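Local coordinates for hypothetical protein SSO2532 (Sulfolobus solfataricus, PDB 1VPH) that is of unknown function but belongs to the YjbQ (UPF0047) family, assembles from three copies and holds a bound metal ion modelled as potassium, at residues 18-23 and 38-43; 25-30 and 97-102; 60-65 and 140-145; 74-79 and 129-134. All blocks are in the same frame, centred on the assembly; numbering follows the deposited sequence. Where two conformers were deposited one is given.

Contact 1: residues 18-23 and 38-43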
# COMPACT_ATOMS: atom_id res chain seq x y z
N ASP C 18 17.07 9.44 -4.70
CA ASP C 18 17.17 9.96 -6.02
C ASP C 18 15.74 10.23 -6.51
O ASP C 18 14.77 9.97 -5.78
CB ASP C 18 17.94 8.95 -6.89
CG ASP C 18 18.91 9.64 -7.86
OD1 ASP C 18 18.45 10.63 -8.46
OD2 ASP C 18 20.09 9.23 -7.98
N ASP C 19 15.64 10.78 -7.71
CA ASP C 19 14.40 11.33 -8.24
C ASP C 19 14.23 10.94 -9.69
O ASP C 19 15.18 10.94 -10.48
CB ASP C 19 14.49 12.83 -8.12
CG ASP C 19 14.65 13.21 -6.72
OD1 ASP C 19 15.79 13.27 -6.23
OD2 ASP C 19 13.64 13.27 -6.06
N ILE C 20 13.00 10.63 -10.04
CA ILE C 20 12.65 10.34 -11.44
C ILE C 20 11.56 11.34 -11.83
O ILE C 20 10.64 11.56 -11.08
CB ILE C 20 12.16 8.83 -11.66
CG1 ILE C 20 13.21 7.83 -11.17
CG2 ILE C 20 11.82 8.49 -13.14
CD1 ILE C 20 12.73 6.36 -11.12
N TYR C 21 11.72 11.96 -12.99
CA TYR C 21 10.73 12.88 -13.51
C TYR C 21 10.09 12.31 -14.72
O TYR C 21 10.74 11.66 -15.56
CB TYR C 21 11.35 14.17 -13.89
CG TYR C 21 12.00 14.68 -12.67
CD1 TYR C 21 11.24 15.36 -11.72
CD2 TYR C 21 13.34 14.38 -12.40
CE1 TYR C 21 11.81 15.78 -10.57
CE2 TYR C 21 13.92 14.81 -11.25
CZ TYR C 21 13.16 15.54 -10.34
OH TYR C 21 13.74 15.97 -9.18
N VAL C 22 8.79 12.53 -14.82
CA VAL C 22 8.06 12.04 -15.96
C VAL C 22 7.12 13.13 -16.45
O VAL C 22 6.39 13.74 -15.69
CB VAL C 22 7.21 10.71 -15.71
CG1 VAL C 22 6.26 10.41 -16.86
CG2 VAL C 22 8.09 9.50 -15.49
N SER C 23 7.15 13.34 -17.75
CA SER C 23 6.16 14.17 -18.41
C SER C 23 5.10 13.24 -19.00
O SER C 23 5.41 12.27 -19.68
CB SER C 23 6.83 15.00 -19.51
OG SER C 23 5.87 15.76 -20.20
N GLU C 38 15.69 0.52 -10.69
CA GLU C 38 16.77 -0.45 -10.58
C GLU C 38 18.14 0.22 -10.67
O GLU C 38 19.03 -0.10 -9.85
CB GLU C 38 16.64 -1.60 -11.59
CG GLU C 38 17.68 -2.71 -11.40
CD GLU C 38 17.70 -3.31 -9.99
OE1 GLU C 38 16.61 -3.62 -9.47
OE2 GLU C 38 18.79 -3.50 -9.41
N GLN C 39 18.31 1.15 -11.59
CA GLN C 39 19.60 1.84 -11.66
C GLN C 39 19.93 2.62 -10.35
O GLN C 39 21.11 2.66 -9.92
CB GLN C 39 19.74 2.62 -12.97
CG GLN C 39 18.96 3.85 -13.07
CD GLN C 39 19.74 5.03 -12.59
OE1 GLN C 39 20.91 4.90 -12.21
NE2 GLN C 39 19.10 6.19 -12.58
N ILE C 40 18.94 3.25 -9.75
CA ILE C 40 19.11 4.01 -8.52
C ILE C 40 19.43 3.05 -7.36
O ILE C 40 20.31 3.33 -6.54
CB ILE C 40 17.86 4.86 -8.27
CG1 ILE C 40 17.69 5.92 -9.37
CG2 ILE C 40 17.92 5.50 -6.87
CD1 ILE C 40 16.26 6.49 -9.47
N VAL C 41 18.74 1.92 -7.30
CA VAL C 41 19.13 0.89 -6.32
C VAL C 41 20.60 0.51 -6.48
O VAL C 41 21.33 0.47 -5.48
CB VAL C 41 18.25 -0.36 -6.38
CG1 VAL C 41 18.76 -1.39 -5.37
CG2 VAL C 41 16.83 0.04 -6.11
N GLU C 42 21.04 0.28 -7.73
CA GLU C 42 22.44 -0.05 -7.98
C GLU C 42 23.38 1.08 -7.57
O GLU C 42 24.38 0.83 -6.89
CB GLU C 42 22.65 -0.54 -9.42
CG GLU C 42 21.98 -1.92 -9.57
CD GLU C 42 22.03 -2.55 -10.96
OE1 GLU C 42 23.07 -2.41 -11.64
OE2 GLU C 42 21.03 -3.21 -11.35
N LYS C 43 23.01 2.32 -7.90
CA LYS C 43 23.80 3.52 -7.58
C LYS C 43 23.97 3.73 -6.08
O LYS C 43 24.99 4.24 -5.64
CB LYS C 43 23.06 4.73 -8.17
CG LYS C 43 23.90 5.92 -8.54
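Ile40, on the helix 34-44, packs its branched side chain across Asp18 and Ile20 of the strand 14-24, the outermost strand within this chain of the antiparallel sheet of this YjbQ-like fold, so the contact joins helix to sheet. Its two branches divide the work. The short one, CG2, presses on Asp18 CB at 3.5 Å, meeting the aliphatic root of the aspartate rather than its carboxylate. The long one ends at CD1, which lies obliquely across Ile20, 3.7 Å from Ile20 CG1 and 3.9 Å from Ile20 CD1. With CG2 anti to the backbone N of Ile40 and CG1 beside it (chi1 -65°), both branches reach the strand at once. No hydrogen bond spans the two segments; the hold is apolar. Around this pair, Ile40 also touches Tyr16, Val144 and Ile146, while Ile20 leans on Val37, so the helix is seated over two adjacent strands, 14-24 and 137-148. Replacing Ile40 by an alanine removes the methyls that Ile20 and Asp18 CB pack on and would probably open a gap beneath the helix. Farther out, Asp18 and Ile20 are tied by backbone hydrogen bonds to Val144 and Ile142, which set their place in the sheet. At Asp19 the side chain turns away from the helix, and its OD1 forms a salt bridge with Arg116 of the second subunit. The carboxylate of Asp18 folds back on its own strand: its OD1 uses the anti lone pair to accept Asp19 N at 2.9 Å, with an N-H...O angle of 149°.

Contact 2: residues 25-30 and 97-102. With K (potassium ion), chain K.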
# COMPACT_ATOMS: atom_id res chain seq x y z
N ALA C 25 1.61 12.46 -21.27
CA ALA C 25 1.07 12.94 -22.52
C ALA C 25 -0.44 12.83 -22.59
O ALA C 25 -1.07 13.60 -23.29
CB ALA C 25 1.71 12.15 -23.69
N ARG C 26 -1.01 11.86 -21.87
CA ARG C 26 -2.44 11.57 -21.91
C ARG C 26 -3.07 11.73 -20.53
O ARG C 26 -2.36 11.71 -19.53
CB ARG C 26 -2.71 10.12 -22.35
CG ARG C 26 -2.83 9.96 -23.86
CD ARG C 26 -1.51 10.13 -24.54
N GLN C 27 -4.41 11.84 -20.50
CA GLN C 27 -5.15 11.97 -19.23
C GLN C 27 -4.89 10.79 -18.32
O GLN C 27 -4.56 10.99 -17.15
CB GLN C 27 -6.68 12.14 -19.41
CG GLN C 27 -7.43 12.23 -18.06
CD GLN C 27 -8.94 12.50 -18.17
OE1 GLN C 27 -9.70 11.75 -18.81
NE2 GLN C 27 -9.39 13.55 -17.49
N PHE C 28 -5.06 9.57 -18.86
CA PHE C 28 -4.74 8.31 -18.19
C PHE C 28 -3.52 7.64 -18.87
O PHE C 28 -3.51 7.43 -20.09
CB PHE C 28 -5.89 7.32 -18.27
CG PHE C 28 -7.08 7.68 -17.41
CD1 PHE C 28 -8.06 8.53 -17.90
CD2 PHE C 28 -7.22 7.18 -16.15
CE1 PHE C 28 -9.15 8.86 -17.12
CE2 PHE C 28 -8.33 7.52 -15.37
CZ PHE C 28 -9.28 8.34 -15.86
N GLU C 29 -2.51 7.31 -18.09
CA GLU C 29 -1.30 6.76 -18.66
C GLU C 29 -0.56 5.94 -17.61
O GLU C 29 -0.60 6.27 -16.42
CB GLU C 29 -0.46 7.92 -19.14
CG GLU C 29 0.70 7.58 -20.02
CD GLU C 29 1.44 8.85 -20.47
OE1 GLU C 29 0.88 9.56 -21.32
OE2 GLU C 29 2.55 9.16 -19.98
N LEU C 30 0.05 4.84 -18.05
CA LEU C 30 0.98 4.09 -17.20
C LEU C 30 2.35 4.29 -17.79
O LEU C 30 2.52 4.12 -19.00
CB LEU C 30 0.66 2.60 -17.24
CG LEU C 30 -0.51 2.05 -16.45
CD1 LEU C 30 -0.62 0.55 -16.75
CD2 LEU C 30 -0.32 2.28 -14.98
N ASN C 97 -11.20 16.91 -11.68
CA ASN C 97 -10.34 15.74 -11.60
C ASN C 97 -10.61 14.89 -10.35
O ASN C 97 -9.74 14.20 -9.89
CB ASN C 97 -8.88 16.18 -11.67
CG ASN C 97 -8.43 16.97 -10.46
OD1 ASN C 97 -9.25 17.37 -9.61
ND2 ASN C 97 -7.15 17.24 -10.40
N ALA C 98 -11.85 14.97 -9.83
CA ALA C 98 -12.24 14.16 -8.67
C ALA C 98 -11.89 12.71 -8.90
O ALA C 98 -11.35 12.10 -8.00
CB ALA C 98 -13.69 14.29 -8.38
N HIS C 99 -12.18 12.19 -10.09
CA HIS C 99 -11.90 10.80 -10.40
C HIS C 99 -10.43 10.46 -10.15
O HIS C 99 -10.12 9.36 -9.67
CB HIS C 99 -12.25 10.51 -11.86
CG HIS C 99 -11.23 11.08 -12.83
ND1 HIS C 99 -11.26 12.39 -13.25
CD2 HIS C 99 -10.11 10.54 -13.36
CE1 HIS C 99 -10.24 12.61 -14.05
NE2 HIS C 99 -9.52 11.50 -14.13
N ALA C 100 -9.54 11.39 -10.49
CA ALA C 100 -8.10 11.17 -10.37
C ALA C 100 -7.68 11.06 -8.92
O ALA C 100 -6.89 10.20 -8.55
CB ALA C 100 -7.34 12.31 -11.08
N HIS C 101 -8.24 11.93 -8.10
CA HIS C 101 -8.00 11.87 -6.66
C HIS C 101 -8.52 10.55 -6.04
O HIS C 101 -7.87 9.95 -5.19
CB HIS C 101 -8.74 13.00 -5.95
CG HIS C 101 -8.19 14.37 -6.23
ND1 HIS C 101 -7.03 14.82 -5.65
CD2 HIS C 101 -8.65 15.37 -7.00
CE1 HIS C 101 -6.81 16.06 -6.04
NE2 HIS C 101 -7.77 16.41 -6.88
N LEU C 102 -9.69 10.09 -6.49
CA LEU C 102 -10.24 8.81 -6.02
C LEU C 102 -9.36 7.63 -6.36
O LEU C 102 -9.07 6.83 -5.52
CB LEU C 102 -11.65 8.64 -6.58
CG LEU C 102 -12.73 9.63 -6.12
CD1 LEU C 102 -14.08 9.32 -6.80
CD2 LEU C 102 -12.91 9.62 -4.65
K K K . -8.29 18.37 -7.80
O HOH W 1 -7.86 19.59 -6.22
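The rings of Phe28 and His99 meet obliquely, their planes 38° apart and their centroids 5.3 Å from each other. This is a loop-to-helix contact: the turn leading into strand 29-32 rests against the first turn of helix 98-107. Phe28 CZ makes the nearest touch, 3.4 Å from His99 CD2. One face of the imidazole carries Ala100 CB, 3.8 Å above the plane and displaced toward the rim. The Gln27 amide also comes at a slant, its NE2 3.7 Å from His99 CE1 and its plane turned 67° from the ring; the extended glutamine chain delivers it there. His99 CG sits between its backbone N and carbonyl carbon (chi1 75°), which sends the ring from the helix toward the loop. Its NE2 is hydrogen-bonded to Leu133 O, and this bond probably sets the ring's rotation while Phe28 and Gln27 brace it. Phe28 also leans on Leu133 and on Lys80 of helix 69-83. The start of helix 98-107 bears part of the metal site, Asn97 at the N-cap and His101 in the first turn; His91 and Asp95 supply the remaining protein ligands. His101 ND1 is hydrogen-bonded to Asn65 of the second subunit, which probably orients its ring. Modelled as potassium, the ion has bonds short for that metal, leaving its identity doubtful: 2.3 Å to Asn97 OD1 and 2.2 Å to His101 NE2.

Contact 3: residues 60-65 and 140-145. With PO4 (phosphate ion), chain L.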
# COMPACT_ATOMS: atom_id res chain seq x y z
N ALA C 60 -1.85 11.13 -9.05
CA ALA C 60 -1.07 10.06 -9.58
C ALA C 60 -0.79 9.01 -8.49
O ALA C 60 -1.01 9.23 -7.28
CB ALA C 60 0.24 10.59 -10.17
N ALA C 61 -0.35 7.84 -8.94
CA ALA C 61 -0.08 6.74 -8.02
C ALA C 61 1.11 5.93 -8.49
O ALA C 61 1.62 6.14 -9.59
CB ALA C 61 -1.32 5.83 -7.85
N ILE C 62 1.53 4.97 -7.66
CA ILE C 62 2.61 4.01 -8.01
C ILE C 62 2.05 2.64 -7.86
O ILE C 62 1.45 2.36 -6.82
CB ILE C 62 3.83 4.17 -7.08
CG1 ILE C 62 4.51 5.56 -7.28
CG2 ILE C 62 4.85 3.05 -7.32
CD1 ILE C 62 5.16 5.77 -8.73
N VAL C 63 2.16 1.79 -8.91
CA VAL C 63 1.73 0.40 -8.82
C VAL C 63 2.80 -0.52 -9.35
O VAL C 63 3.75 -0.09 -9.96
CB VAL C 63 0.36 0.11 -9.54
CG1 VAL C 63 -0.73 0.93 -8.92
CG2 VAL C 63 0.46 0.32 -11.06
N ALA C 64 2.61 -1.82 -9.20
CA ALA C 64 3.52 -2.77 -9.80
C ALA C 64 2.76 -3.93 -10.44
O ALA C 64 1.82 -4.52 -9.85
CB ALA C 64 4.52 -3.25 -8.77
N ASN C 65 3.03 -4.16 -11.72
CA ASN C 65 2.42 -5.29 -12.40
C ASN C 65 3.15 -5.58 -13.69
O ASN C 65 4.25 -5.09 -13.88
CB ASN C 65 0.92 -5.12 -12.58
CG ASN C 65 0.22 -6.38 -12.32
OD1 ASN C 65 -0.01 -7.15 -13.26
ND2 ASN C 65 0.00 -6.70 -11.00
N ARG C 140 5.78 15.11 -13.39
CA ARG C 140 5.48 14.19 -12.28
C ARG C 140 6.79 13.80 -11.66
O ARG C 140 7.71 13.39 -12.38
CB ARG C 140 4.76 12.96 -12.77
CG ARG C 140 3.37 13.20 -13.31
CD ARG C 140 2.52 13.93 -12.29
NE ARG C 140 1.09 13.69 -12.51
CZ ARG C 140 0.14 14.15 -11.70
NH1 ARG C 140 0.48 14.85 -10.64
NH2 ARG C 140 -1.16 13.86 -11.96
N HIS C 141 6.89 13.98 -10.35
CA HIS C 141 8.09 13.72 -9.60
C HIS C 141 7.88 12.45 -8.76
O HIS C 141 6.99 12.36 -7.93
CB HIS C 141 8.41 14.88 -8.70
CG HIS C 141 9.62 14.66 -7.85
ND1 HIS C 141 9.86 15.37 -6.70
CD2 HIS C 141 10.65 13.79 -7.97
CE1 HIS C 141 10.98 14.95 -6.14
NE2 HIS C 141 11.48 13.99 -6.89
N ILE C 142 8.74 11.47 -9.01
CA ILE C 142 8.79 10.25 -8.23
C ILE C 142 10.07 10.26 -7.37
O ILE C 142 11.18 10.44 -7.90
CB ILE C 142 8.86 9.01 -9.13
CG1 ILE C 142 7.65 8.93 -10.09
CG2 ILE C 142 8.89 7.72 -8.30
CD1 ILE C 142 8.02 8.68 -11.52
N THR C 143 9.92 10.10 -6.07
CA THR C 143 11.06 9.94 -5.18
C THR C 143 11.39 8.50 -5.07
O THR C 143 10.49 7.66 -4.87
CB THR C 143 10.68 10.45 -3.77
OG1 THR C 143 10.35 11.84 -3.90
CG2 THR C 143 11.81 10.28 -2.78
N VAL C 144 12.68 8.19 -5.13
CA VAL C 144 13.14 6.84 -4.92
C VAL C 144 14.06 6.91 -3.73
O VAL C 144 15.06 7.57 -3.78
CB VAL C 144 13.87 6.27 -6.13
CG1 VAL C 144 14.36 4.85 -5.91
CG2 VAL C 144 12.97 6.35 -7.41
N GLU C 145 13.73 6.17 -2.68
CA GLU C 145 14.57 6.16 -1.48
C GLU C 145 15.02 4.73 -1.18
O GLU C 145 14.19 3.83 -1.08
CB GLU C 145 13.77 6.73 -0.34
CG GLU C 145 14.58 6.94 0.93
CD GLU C 145 13.73 7.44 2.11
OE1 GLU C 145 12.52 7.75 1.93
OE2 GLU C 145 14.28 7.55 3.23
P PO4 L . -1.16 16.76 -7.79
O1 PO4 L . -1.84 17.73 -8.67
O2 PO4 L . -1.65 16.89 -6.35
O3 PO4 L . 0.31 17.08 -7.68
O4 PO4 L . -1.17 15.37 -8.37
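Ala60, first in strand 60-65, faces Arg140, a few residues into strand 137-148; the strands belong to different sheets, cross steeply and draw apart beyond Ile62 and Ile142, sharing no hydrogen bond. The CA atoms of Ala60 and Arg140 are 8.2 Å apart, and those of Ile62 and Ile142 8.8 Å, with side chains between. Ile62 CD1 meets Ile142 CG2 at 4.2 Å in a light apolar touch. Nearer the Ala60 end, the Arg140 guanidinium lies flat against Ala60, whose CB sits 3.8 Å above the centre of one face. Its chain bends at chi2 (-54°), then carries the group to a phosphate at its edge: NH1 donates to PO4 O4 at 2.9 Å and 156°. NH2 is held by a salt bridge to Glu132 and a hydrogen bond to Thr59. His57, Ser58, Thr59 and Arg137 complete the phosphate's setting; the ion probably comes from the crystallisation liquor. A leucine in place of Arg140 would probably leave Glu132 without its opposite charge and loosen the grip on the anion. Ile62 and Ile142 both rest on Val55 of strand 49-55, and Ile62 and Arg140 both on Leu130 of strand 127-132, so the contact closes the core between the two antiparallel sheets.

Contact 4: residues 74-79 and 129-134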
# COMPACT_ATOMS: atom_id res chain seq x y z
N ASP C 74 -6.05 -2.60 -19.95
CA ASP C 74 -7.04 -3.12 -18.99
C ASP C 74 -6.97 -2.37 -17.66
O ASP C 74 -7.99 -1.92 -17.11
CB ASP C 74 -6.85 -4.62 -18.78
CG ASP C 74 -6.92 -5.42 -20.09
OD1 ASP C 74 -7.73 -5.06 -21.03
OD2 ASP C 74 -6.20 -6.44 -20.18
N ILE C 75 -5.76 -2.24 -17.13
CA ILE C 75 -5.57 -1.50 -15.87
C ILE C 75 -6.20 -0.11 -15.91
O ILE C 75 -6.98 0.26 -15.03
CB ILE C 75 -4.08 -1.40 -15.50
CG1 ILE C 75 -3.57 -2.79 -15.08
CG2 ILE C 75 -3.90 -0.46 -14.34
CD1 ILE C 75 -2.03 -2.89 -15.03
N LEU C 76 -5.91 0.64 -16.98
CA LEU C 76 -6.39 2.00 -17.08
C LEU C 76 -7.90 2.01 -17.33
O LEU C 76 -8.58 2.91 -16.86
CB LEU C 76 -5.65 2.75 -18.21
CG LEU C 76 -4.20 3.13 -17.96
CD1 LEU C 76 -3.61 3.81 -19.18
CD2 LEU C 76 -4.00 4.03 -16.73
N THR C 77 -8.40 1.01 -18.05
CA THR C 77 -9.83 0.91 -18.32
C THR C 77 -10.59 0.66 -17.01
O THR C 77 -11.61 1.31 -16.75
CB THR C 77 -10.10 -0.17 -19.30
OG1 THR C 77 -9.61 0.27 -20.59
CG2 THR C 77 -11.59 -0.41 -19.38
N LYS C 78 -10.09 -0.28 -16.21
CA LYS C 78 -10.67 -0.57 -14.89
C LYS C 78 -10.60 0.67 -13.95
O LYS C 78 -11.54 0.98 -13.25
CB LYS C 78 -9.94 -1.76 -14.30
CG LYS C 78 -10.36 -2.14 -12.89
CD LYS C 78 -11.53 -3.10 -12.83
CE LYS C 78 -12.86 -2.49 -12.95
NZ LYS C 78 -13.83 -3.50 -13.62
N ILE C 79 -9.45 1.34 -13.90
CA ILE C 79 -9.32 2.55 -13.10
C ILE C 79 -10.35 3.61 -13.53
O ILE C 79 -11.09 4.20 -12.70
CB ILE C 79 -7.89 3.09 -13.17
CG1 ILE C 79 -6.93 2.12 -12.50
CG2 ILE C 79 -7.80 4.49 -12.46
CD1 ILE C 79 -5.49 2.47 -12.65
N PHE C 129 5.25 1.03 -12.14
CA PHE C 129 4.62 2.06 -12.98
C PHE C 129 4.19 3.28 -12.21
O PHE C 129 3.58 3.22 -11.13
CB PHE C 129 3.39 1.51 -13.67
CG PHE C 129 3.64 0.38 -14.64
CD1 PHE C 129 3.95 0.63 -15.96
CD2 PHE C 129 3.49 -0.91 -14.22
CE1 PHE C 129 4.13 -0.42 -16.85
CE2 PHE C 129 3.70 -1.96 -15.07
CZ PHE C 129 4.02 -1.73 -16.36
N LEU C 130 4.43 4.41 -12.81
CA LEU C 130 3.74 5.64 -12.48
C LEU C 130 2.37 5.59 -13.11
O LEU C 130 2.24 5.31 -14.34
CB LEU C 130 4.50 6.85 -13.04
CG LEU C 130 3.64 8.10 -12.85
CD1 LEU C 130 3.61 8.44 -11.37
CD2 LEU C 130 4.14 9.26 -13.67
N VAL C 131 1.34 5.81 -12.30
CA VAL C 131 -0.03 5.83 -12.82
C VAL C 131 -0.44 7.30 -12.89
O VAL C 131 -0.49 7.98 -11.87
CB VAL C 131 -1.06 5.03 -11.92
CG1 VAL C 131 -2.43 4.94 -12.65
CG2 VAL C 131 -0.58 3.68 -11.52
N GLU C 132 -0.67 7.80 -14.11
CA GLU C 132 -1.17 9.14 -14.31
C GLU C 132 -2.66 9.06 -14.50
O GLU C 132 -3.13 8.23 -15.31
CB GLU C 132 -0.58 9.76 -15.59
CG GLU C 132 -1.27 11.05 -16.00
CD GLU C 132 -0.99 12.15 -14.98
OE1 GLU C 132 0.06 12.78 -15.15
OE2 GLU C 132 -1.78 12.34 -14.03
N LEU C 133 -3.39 9.86 -13.74
CA LEU C 133 -4.86 9.91 -13.85
C LEU C 133 -5.41 11.26 -14.20
O LEU C 133 -6.63 11.37 -14.44
CB LEU C 133 -5.56 9.42 -12.55
CG LEU C 133 -5.30 7.99 -12.07
CD1 LEU C 133 -6.23 7.58 -10.93
CD2 LEU C 133 -5.39 6.98 -13.23
N ASP C 134 -4.56 12.27 -14.25
CA ASP C 134 -4.95 13.64 -14.57
C ASP C 134 -3.91 14.31 -15.49
O ASP C 134 -3.56 15.47 -15.30
CB ASP C 134 -5.14 14.45 -13.27
CG ASP C 134 -5.87 15.79 -13.49
OD1 ASP C 134 -6.82 15.86 -14.29
OD2 ASP C 134 -5.53 16.77 -12.83
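Ile79 sets its CG2 branch against the fork of Leu133, 3.5 Å from Leu133 CD2 and 3.8 Å from Leu133 CD1, the two side chains crossing at about a right angle. This is helix-on-sheet packing: helix 69-83 lies along one face of the three-stranded antiparallel sheet, at its central strand 127-132 and the loop just beyond. The longer branch of Ile79 serves the strand itself, its CD1 reaching Val131 CG1 at 3.9 Å. CG1 of Ile79 stands beside the backbone N (chi1 -66°) with CG2 anti to it, and this spread lets one residue span both partners. One helical turn earlier, Leu76 CD2 lies 4.5 Å from the same Val131 CG1, a looser touch. Around these, Leu30 of strand 29-32 meets both Leu76 and Val131, while Leu133 also touches Ala100 of helix 98-107. The helix is a trimer surface too: Ile79 packs on Phe106 of the third subunit and Ile75 on Leu102 of that subunit. Past the strand, the chain is pinned by Glu132, whose OE1 is hydrogen-bonded to Thr24. Its OE2 accepts Asp134 N at 2.8 Å and 158°, on the anti side and tilted out of the carboxylate plane.

Contacts 2 and 4 are neighbours, their centres 7 Å apart, and share the three-stranded sheet through the paired strands 29-32 and 127-132. Contact 3 lies near the centre of the chain, 12 Å from contact 4 and 10 Å from contact 1, and bridges that sheet to the larger one, where strand 14-24 of contact 1 pairs with 137-148. Contacts 1 and 2 are 23 Å apart. Along the chain contact 1 closes before contacts 3 and 4 open, contact 4 falls between the segments of contact 3, and contact 2 alternates with the others. Helix-to-sheet contacts 1 and 4 thus lie on opposite sides of the chain's centre, and contact 2 supplies part of the metal site.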